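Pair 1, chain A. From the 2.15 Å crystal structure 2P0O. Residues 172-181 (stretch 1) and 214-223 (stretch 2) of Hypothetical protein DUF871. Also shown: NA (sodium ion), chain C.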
# COMPACT_ATOMS: atom_id res chain seq x y z
N LEU A 172 -9.21 -18.76 -3.09
CA LEU A 172 -8.67 -17.72 -3.99
C LEU A 172 -7.68 -16.76 -3.32
O LEU A 172 -7.65 -16.65 -2.10
CB LEU A 172 -9.84 -16.94 -4.60
CG LEU A 172 -10.95 -17.80 -5.19
CD1 LEU A 172 -12.19 -16.98 -5.46
CD2 LEU A 172 -10.48 -18.48 -6.47
N GLN A 173 -6.86 -16.08 -4.14
CA GLN A 173 -6.01 -15.01 -3.67
C GLN A 173 -6.80 -13.69 -3.75
O GLN A 173 -7.60 -13.50 -4.66
CB GLN A 173 -4.76 -14.90 -4.52
CG GLN A 173 -3.63 -15.91 -4.21
CD GLN A 173 -2.58 -15.94 -5.32
OE1 GLN A 173 -2.78 -16.54 -6.37
NE2 GLN A 173 -1.45 -15.26 -5.09
N VAL A 174 -6.55 -12.79 -2.80
CA VAL A 174 -7.24 -11.50 -2.72
C VAL A 174 -6.25 -10.38 -2.97
O VAL A 174 -5.25 -10.27 -2.26
CB VAL A 174 -7.90 -11.30 -1.33
CG1 VAL A 174 -8.46 -9.84 -1.20
CG2 VAL A 174 -8.97 -12.33 -1.12
N PHE A 175 -6.54 -9.57 -3.99
CA PHE A 175 -5.73 -8.43 -4.40
C PHE A 175 -6.60 -7.17 -4.29
O PHE A 175 -7.80 -7.15 -4.65
CB PHE A 175 -5.31 -8.59 -5.88
CG PHE A 175 -4.15 -9.52 -6.11
CD1 PHE A 175 -4.25 -10.87 -5.85
CD2 PHE A 175 -2.95 -9.05 -6.66
CE1 PHE A 175 -3.17 -11.73 -6.08
CE2 PHE A 175 -1.87 -9.90 -6.92
CZ PHE A 175 -1.97 -11.24 -6.61
N THR A 176 -5.98 -6.09 -3.83
CA THR A 176 -6.68 -4.85 -3.56
C THR A 176 -5.79 -3.67 -3.95
O THR A 176 -4.56 -3.80 -4.05
CB THR A 176 -7.05 -4.77 -2.06
OG1 THR A 176 -7.84 -3.60 -1.84
CG2 THR A 176 -5.80 -4.69 -1.19
N PHE A 177 -6.40 -2.51 -4.15
CA PHE A 177 -5.66 -1.31 -4.46
C PHE A 177 -5.60 -0.32 -3.29
O PHE A 177 -6.48 -0.31 -2.41
CB PHE A 177 -6.28 -0.57 -5.66
CG PHE A 177 -6.18 -1.32 -6.96
CD1 PHE A 177 -5.02 -1.26 -7.74
CD2 PHE A 177 -7.24 -2.11 -7.40
CE1 PHE A 177 -4.91 -1.94 -8.95
CE2 PHE A 177 -7.17 -2.78 -8.63
CZ PHE A 177 -5.99 -2.72 -9.39
N VAL A 178 -4.58 0.53 -3.30
CA VAL A 178 -4.61 1.74 -2.51
C VAL A 178 -4.37 2.87 -3.51
O VAL A 178 -3.78 2.64 -4.57
CB VAL A 178 -3.55 1.76 -1.36
CG1 VAL A 178 -3.88 0.71 -0.29
CG2 VAL A 178 -2.11 1.57 -1.90
N PRO A 179 -4.78 4.11 -3.17
CA PRO A 179 -4.51 5.21 -4.08
C PRO A 179 -3.03 5.62 -4.02
O PRO A 179 -2.31 5.26 -3.07
CB PRO A 179 -5.42 6.33 -3.55
CG PRO A 179 -5.49 6.07 -2.06
CD PRO A 179 -5.45 4.55 -1.92
N GLY A 180 -2.57 6.34 -5.03
CA GLY A 180 -1.25 6.96 -4.99
C GLY A 180 -1.38 8.46 -4.75
O GLY A 180 -2.48 9.02 -4.87
N ASP A 181 -0.27 9.11 -4.42
CA ASP A 181 -0.28 10.53 -4.08
C ASP A 181 0.79 11.33 -4.79
O ASP A 181 1.07 12.47 -4.37
CB ASP A 181 -0.12 10.69 -2.55
CG ASP A 181 1.21 10.10 -2.03
OD1 ASP A 181 1.86 9.32 -2.76
OD2 ASP A 181 1.58 10.39 -0.87
N PRO A 214 -5.31 -10.53 7.54
CA PRO A 214 -5.07 -11.95 7.22
C PRO A 214 -5.79 -12.43 5.95
O PRO A 214 -5.48 -13.51 5.44
CB PRO A 214 -5.58 -12.68 8.46
CG PRO A 214 -6.52 -11.74 9.11
CD PRO A 214 -6.03 -10.36 8.82
N TYR A 215 -6.71 -11.63 5.43
CA TYR A 215 -7.46 -12.02 4.23
C TYR A 215 -7.10 -11.27 2.95
O TYR A 215 -7.80 -11.41 1.94
CB TYR A 215 -8.96 -11.91 4.50
CG TYR A 215 -9.37 -12.79 5.65
CD1 TYR A 215 -9.46 -14.18 5.49
CD2 TYR A 215 -9.65 -12.24 6.90
CE1 TYR A 215 -9.82 -15.00 6.56
CE2 TYR A 215 -10.01 -13.06 7.98
CZ TYR A 215 -10.10 -14.43 7.79
OH TYR A 215 -10.47 -15.23 8.85
N VAL A 216 -6.04 -10.46 2.99
CA VAL A 216 -5.55 -9.77 1.80
C VAL A 216 -4.19 -10.37 1.46
O VAL A 216 -3.33 -10.54 2.34
CB VAL A 216 -5.39 -8.25 2.05
CG1 VAL A 216 -4.80 -7.53 0.81
CG2 VAL A 216 -6.74 -7.63 2.47
N ASP A 217 -3.97 -10.68 0.19
CA ASP A 217 -2.70 -11.28 -0.17
C ASP A 217 -1.77 -10.28 -0.83
O ASP A 217 -0.54 -10.42 -0.74
CB ASP A 217 -2.92 -12.52 -1.05
CG ASP A 217 -3.76 -13.57 -0.35
OD1 ASP A 217 -3.26 -14.18 0.62
OD2 ASP A 217 -4.92 -13.77 -0.74
N ALA A 218 -2.34 -9.24 -1.44
CA ALA A 218 -1.53 -8.28 -2.20
C ALA A 218 -2.14 -6.89 -2.22
O ALA A 218 -3.37 -6.74 -2.21
CB ALA A 218 -1.29 -8.79 -3.61
N VAL A 219 -1.27 -5.88 -2.25
CA VAL A 219 -1.71 -4.50 -2.31
C VAL A 219 -0.97 -3.76 -3.43
O VAL A 219 0.27 -3.79 -3.47
CB VAL A 219 -1.49 -3.77 -0.96
CG1 VAL A 219 -2.08 -2.36 -1.04
CG2 VAL A 219 -2.15 -4.53 0.17
N TYR A 220 -1.75 -3.11 -4.31
CA TYR A 220 -1.25 -2.35 -5.45
C TYR A 220 -1.58 -0.87 -5.37
O TYR A 220 -2.70 -0.49 -5.02
CB TYR A 220 -1.83 -2.91 -6.76
CG TYR A 220 -1.10 -4.16 -7.25
CD1 TYR A 220 -1.00 -5.31 -6.43
CD2 TYR A 220 -0.50 -4.20 -8.53
CE1 TYR A 220 -0.33 -6.46 -6.87
CE2 TYR A 220 0.18 -5.37 -8.99
CZ TYR A 220 0.25 -6.48 -8.15
OH TYR A 220 0.89 -7.63 -8.54
N ILE A 221 -0.63 -0.03 -5.74
CA ILE A 221 -0.90 1.38 -5.96
C ILE A 221 -1.81 1.48 -7.19
O ILE A 221 -1.44 0.99 -8.28
CB ILE A 221 0.38 2.23 -6.21
CG1 ILE A 221 1.53 1.81 -5.26
CG2 ILE A 221 0.05 3.74 -6.14
CD1 ILE A 221 1.17 1.97 -3.78
N GLY A 222 -2.96 2.13 -7.03
CA GLY A 222 -3.91 2.32 -8.13
C GLY A 222 -3.51 3.42 -9.08
O GLY A 222 -3.60 3.25 -10.31
N ASP A 223 -3.08 4.57 -8.55
CA ASP A 223 -2.66 5.68 -9.41
C ASP A 223 -1.27 5.48 -10.07
O ASP A 223 -0.53 4.57 -9.66
CB ASP A 223 -2.65 6.97 -8.62
CG ASP A 223 -4.01 7.35 -8.14
OD1 ASP A 223 -4.73 8.01 -8.90
OD2 ASP A 223 -4.37 6.99 -6.99
NA NA C . -2.31 -10.13 4.57

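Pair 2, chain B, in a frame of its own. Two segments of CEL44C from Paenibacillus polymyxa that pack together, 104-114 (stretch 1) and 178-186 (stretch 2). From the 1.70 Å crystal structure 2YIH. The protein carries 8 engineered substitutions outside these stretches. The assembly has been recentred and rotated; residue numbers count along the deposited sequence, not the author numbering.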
# COMPACT_ATOMS: atom_id res chain seq x y z
N THR B 104 11.68 3.29 9.03
CA THR B 104 10.51 2.68 8.39
C THR B 104 10.67 1.16 8.28
O THR B 104 11.80 0.64 8.26
CB THR B 104 10.26 3.25 6.97
OG1 THR B 104 11.39 2.92 6.14
CG2 THR B 104 10.08 4.77 7.03
N TYR B 105 9.55 0.45 8.24
CA TYR B 105 9.50 -0.96 7.81
C TYR B 105 10.02 -1.03 6.37
O TYR B 105 9.74 -0.12 5.57
CB TYR B 105 8.03 -1.38 7.88
CG TYR B 105 7.75 -2.85 7.65
CD1 TYR B 105 7.85 -3.41 6.39
CD2 TYR B 105 7.24 -3.62 8.69
CE1 TYR B 105 7.50 -4.75 6.17
CE2 TYR B 105 6.91 -4.96 8.49
CZ TYR B 105 7.03 -5.51 7.22
OH TYR B 105 6.71 -6.82 7.04
N SER B 106 10.75 -2.11 6.01
CA SER B 106 11.05 -2.34 4.61
C SER B 106 10.35 -3.60 4.13
O SER B 106 10.57 -4.68 4.69
CB SER B 106 12.56 -2.59 4.40
OG SER B 106 13.30 -1.37 4.56
N LEU B 107 9.60 -3.47 3.04
CA LEU B 107 9.02 -4.62 2.33
C LEU B 107 9.76 -4.77 1.01
O LEU B 107 9.74 -3.88 0.19
CB LEU B 107 7.55 -4.35 2.04
CG LEU B 107 6.77 -5.37 1.17
CD1 LEU B 107 6.88 -6.81 1.77
CD2 LEU B 107 5.30 -4.94 1.08
N VAL B 108 10.45 -5.90 0.85
CA VAL B 108 11.30 -6.15 -0.31
C VAL B 108 10.70 -7.29 -1.18
O VAL B 108 10.46 -8.41 -0.71
CB VAL B 108 12.70 -6.56 0.20
CG1 VAL B 108 13.61 -7.01 -0.95
CG2 VAL B 108 13.35 -5.38 0.99
N THR B 109 10.50 -7.02 -2.45
CA THR B 109 9.97 -8.04 -3.36
C THR B 109 11.06 -9.02 -3.75
O THR B 109 12.20 -8.61 -4.06
CB THR B 109 9.42 -7.35 -4.62
OG1 THR B 109 8.37 -6.46 -4.21
CG2 THR B 109 8.82 -8.36 -5.63
N LEU B 110 10.66 -10.29 -3.88
CA LEU B 110 11.55 -11.39 -4.32
C LEU B 110 10.96 -11.92 -5.61
O LEU B 110 9.75 -11.77 -5.84
CB LEU B 110 11.56 -12.51 -3.27
CG LEU B 110 12.13 -12.06 -1.91
CD1 LEU B 110 12.11 -13.25 -0.96
CD2 LEU B 110 13.55 -11.57 -2.10
N PRO B 111 11.80 -12.52 -6.47
CA PRO B 111 11.29 -12.88 -7.82
C PRO B 111 10.64 -14.28 -7.82
O PRO B 111 11.18 -15.21 -7.20
CB PRO B 111 12.58 -12.94 -8.67
CG PRO B 111 13.65 -13.37 -7.66
CD PRO B 111 13.26 -12.67 -6.34
N MET B 112 9.56 -14.45 -8.59
CA MET B 112 8.87 -15.74 -8.62
C MET B 112 8.39 -16.12 -10.04
O MET B 112 7.93 -17.23 -10.27
CB MET B 112 7.70 -15.70 -7.61
CG MET B 112 7.30 -17.02 -7.07
SD MET B 112 5.98 -16.91 -5.84
CE MET B 112 4.72 -15.97 -6.71
N ALA B 113 8.49 -15.20 -10.99
CA ALA B 113 7.98 -15.49 -12.33
C ALA B 113 8.87 -16.49 -13.06
O ALA B 113 8.40 -17.16 -13.99
CB ALA B 113 7.77 -14.18 -13.16
N GLY B 114 10.14 -16.55 -12.65
CA GLY B 114 11.01 -17.70 -12.91
C GLY B 114 12.40 -17.33 -13.43
O GLY B 114 13.32 -18.17 -13.40
N GLY B 178 16.59 -5.47 11.01
CA GLY B 178 16.34 -6.50 9.99
C GLY B 178 15.35 -6.04 8.94
O GLY B 178 14.52 -5.14 9.17
N VAL B 179 15.43 -6.66 7.76
CA VAL B 179 14.40 -6.48 6.73
C VAL B 179 13.19 -7.29 7.18
O VAL B 179 13.29 -8.49 7.39
CB VAL B 179 14.91 -7.00 5.37
CG1 VAL B 179 13.79 -6.97 4.30
CG2 VAL B 179 16.10 -6.16 4.92
N LYS B 180 12.04 -6.64 7.32
CA LYS B 180 10.91 -7.28 8.00
C LYS B 180 9.96 -8.05 7.10
O LYS B 180 9.29 -8.98 7.56
CB LYS B 180 10.15 -6.24 8.81
CG LYS B 180 10.93 -5.90 10.10
CD LYS B 180 10.26 -4.79 10.89
CE LYS B 180 10.69 -4.82 12.36
NZ LYS B 180 12.16 -5.08 12.53
N GLY B 181 9.80 -7.59 5.86
CA GLY B 181 8.82 -8.19 4.97
C GLY B 181 9.38 -8.54 3.59
O GLY B 181 10.17 -7.80 3.02
N TYR B 182 8.90 -9.67 3.04
CA TYR B 182 9.24 -10.05 1.67
C TYR B 182 7.96 -10.34 0.92
O TYR B 182 7.07 -11.00 1.48
CB TYR B 182 10.13 -11.32 1.61
CG TYR B 182 11.49 -11.11 2.26
CD1 TYR B 182 12.48 -10.40 1.62
CD2 TYR B 182 11.74 -11.59 3.54
CE1 TYR B 182 13.70 -10.15 2.25
CE2 TYR B 182 12.97 -11.37 4.17
CZ TYR B 182 13.95 -10.71 3.49
OH TYR B 182 15.16 -10.47 4.10
N ALA B 183 7.90 -9.91 -0.34
CA ALA B 183 6.70 -10.10 -1.15
C ALA B 183 7.01 -11.12 -2.23
O ALA B 183 8.13 -11.14 -2.79
CB ALA B 183 6.25 -8.74 -1.81
N LEU B 184 6.00 -11.94 -2.52
CA LEU B 184 6.07 -12.99 -3.52
C LEU B 184 5.80 -12.37 -4.91
O LEU B 184 4.72 -12.49 -5.46
CB LEU B 184 5.07 -14.13 -3.19
CG LEU B 184 5.26 -14.74 -1.78
CD1 LEU B 184 4.10 -15.74 -1.54
CD2 LEU B 184 6.61 -15.46 -1.65
N ASP B 185 6.85 -11.78 -5.46
CA ASP B 185 6.82 -11.14 -6.79
C ASP B 185 5.74 -10.02 -6.78
O ASP B 185 5.48 -9.40 -5.73
CB ASP B 185 6.58 -12.20 -7.87
CG ASP B 185 7.12 -11.77 -9.24
OD1 ASP B 185 6.48 -10.91 -9.89
OD2 ASP B 185 8.17 -12.27 -9.62
N ASN B 186 5.09 -9.79 -7.93
CA ASN B 186 4.27 -8.62 -8.15
C ASN B 186 3.27 -8.95 -9.26
O ASN B 186 3.70 -9.30 -10.37
CB ASN B 186 5.15 -7.43 -8.60
CG ASN B 186 4.35 -6.16 -8.87
OD1 ASN B 186 4.07 -5.83 -10.04
ND2 ASN B 186 3.92 -5.51 -7.82
O HOH W 1 12.38 -3.67 7.97
O HOH W 2 5.70 -6.94 -4.54

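Two neighbouring parallel strands fix the backbone ladder between them, but leave open how the space on each face of the sheet is filled. Pairs 1 and 2 illustrate the point. Their central residues superpose with an RMSD of 0.6 Å, the strands run parallel with a crossing angle of -33° in both, and the buried surface is nearly equal, 788 and 764 Å².

The ladder is shared rung by rung. In pair 1, Thr A176 N donates to Ala A218 O (3.1 Å) and Thr A176 O accepts from Tyr A220 N (2.9 Å). Its match in pair 2, Val B108, does the same: its N lies 2.9 Å from Gly B181 O, and its O 3.0 Å from Ala B183 N. One residue thus reaches two partners that flank its bridge partner, the hallmark of parallel pairing. The next step repeats, with Val A178 N to Tyr A220 O at 2.7 Å and Leu B110 N to Ala B183 O at 2.9 Å.

The side chains diverge most on the face carrying Phe A175, Ala A218, Phe A177 and Tyr A220. There Ala A218 CB sits over the ring of Phe A175, 3.6 Å from its centroid, and Phe A175 CD2 meets Tyr A220 CE1 at 3.7 Å. The matched positions in pair 2 are Leu B107, Gly B181, Thr B109 and Ala B183, all smaller than their counterparts. Leu B107 CD1 leans across to 4.1 Å from Ala B183 CB, while Tyr B105, two residues before Leu B107, brings its ring in, with Lys B180 CB over one face. Gly B181 makes room for this: a CB there would lie 2.4 Å from Tyr B105 OH, a clash. A water further links Thr B109 OG1 and Asp B185 O, 2.7 Å from each.

On the face carrying Val A178 and Val A219 the difference runs the other way, with pair 2 the bulkier on both strands. Val A178 CG1 packs against Val A219 CG1 at 3.6 Å; in pair 2 the larger residues Leu B110 and Tyr B182 take these places, with Leu B110 CD1 3.8 Å from Tyr B182 CB.

Both contacts close with a carboxylate holding a backbone amide, but from different positions. Asp A223 OD2 accepts from Gly A180 N at 2.7 Å. In pair 2 Asp B185, which matches Gly A222 instead, accepts through OD2 from Met B112 N at 2.8 Å. Pair 1 adds a second carboxylate at the start, where Asp A217 OD2 accepts from Val A174 N (2.8 Å); the matched Lys B180 lays its CB over one face of the Tyr B105 ring.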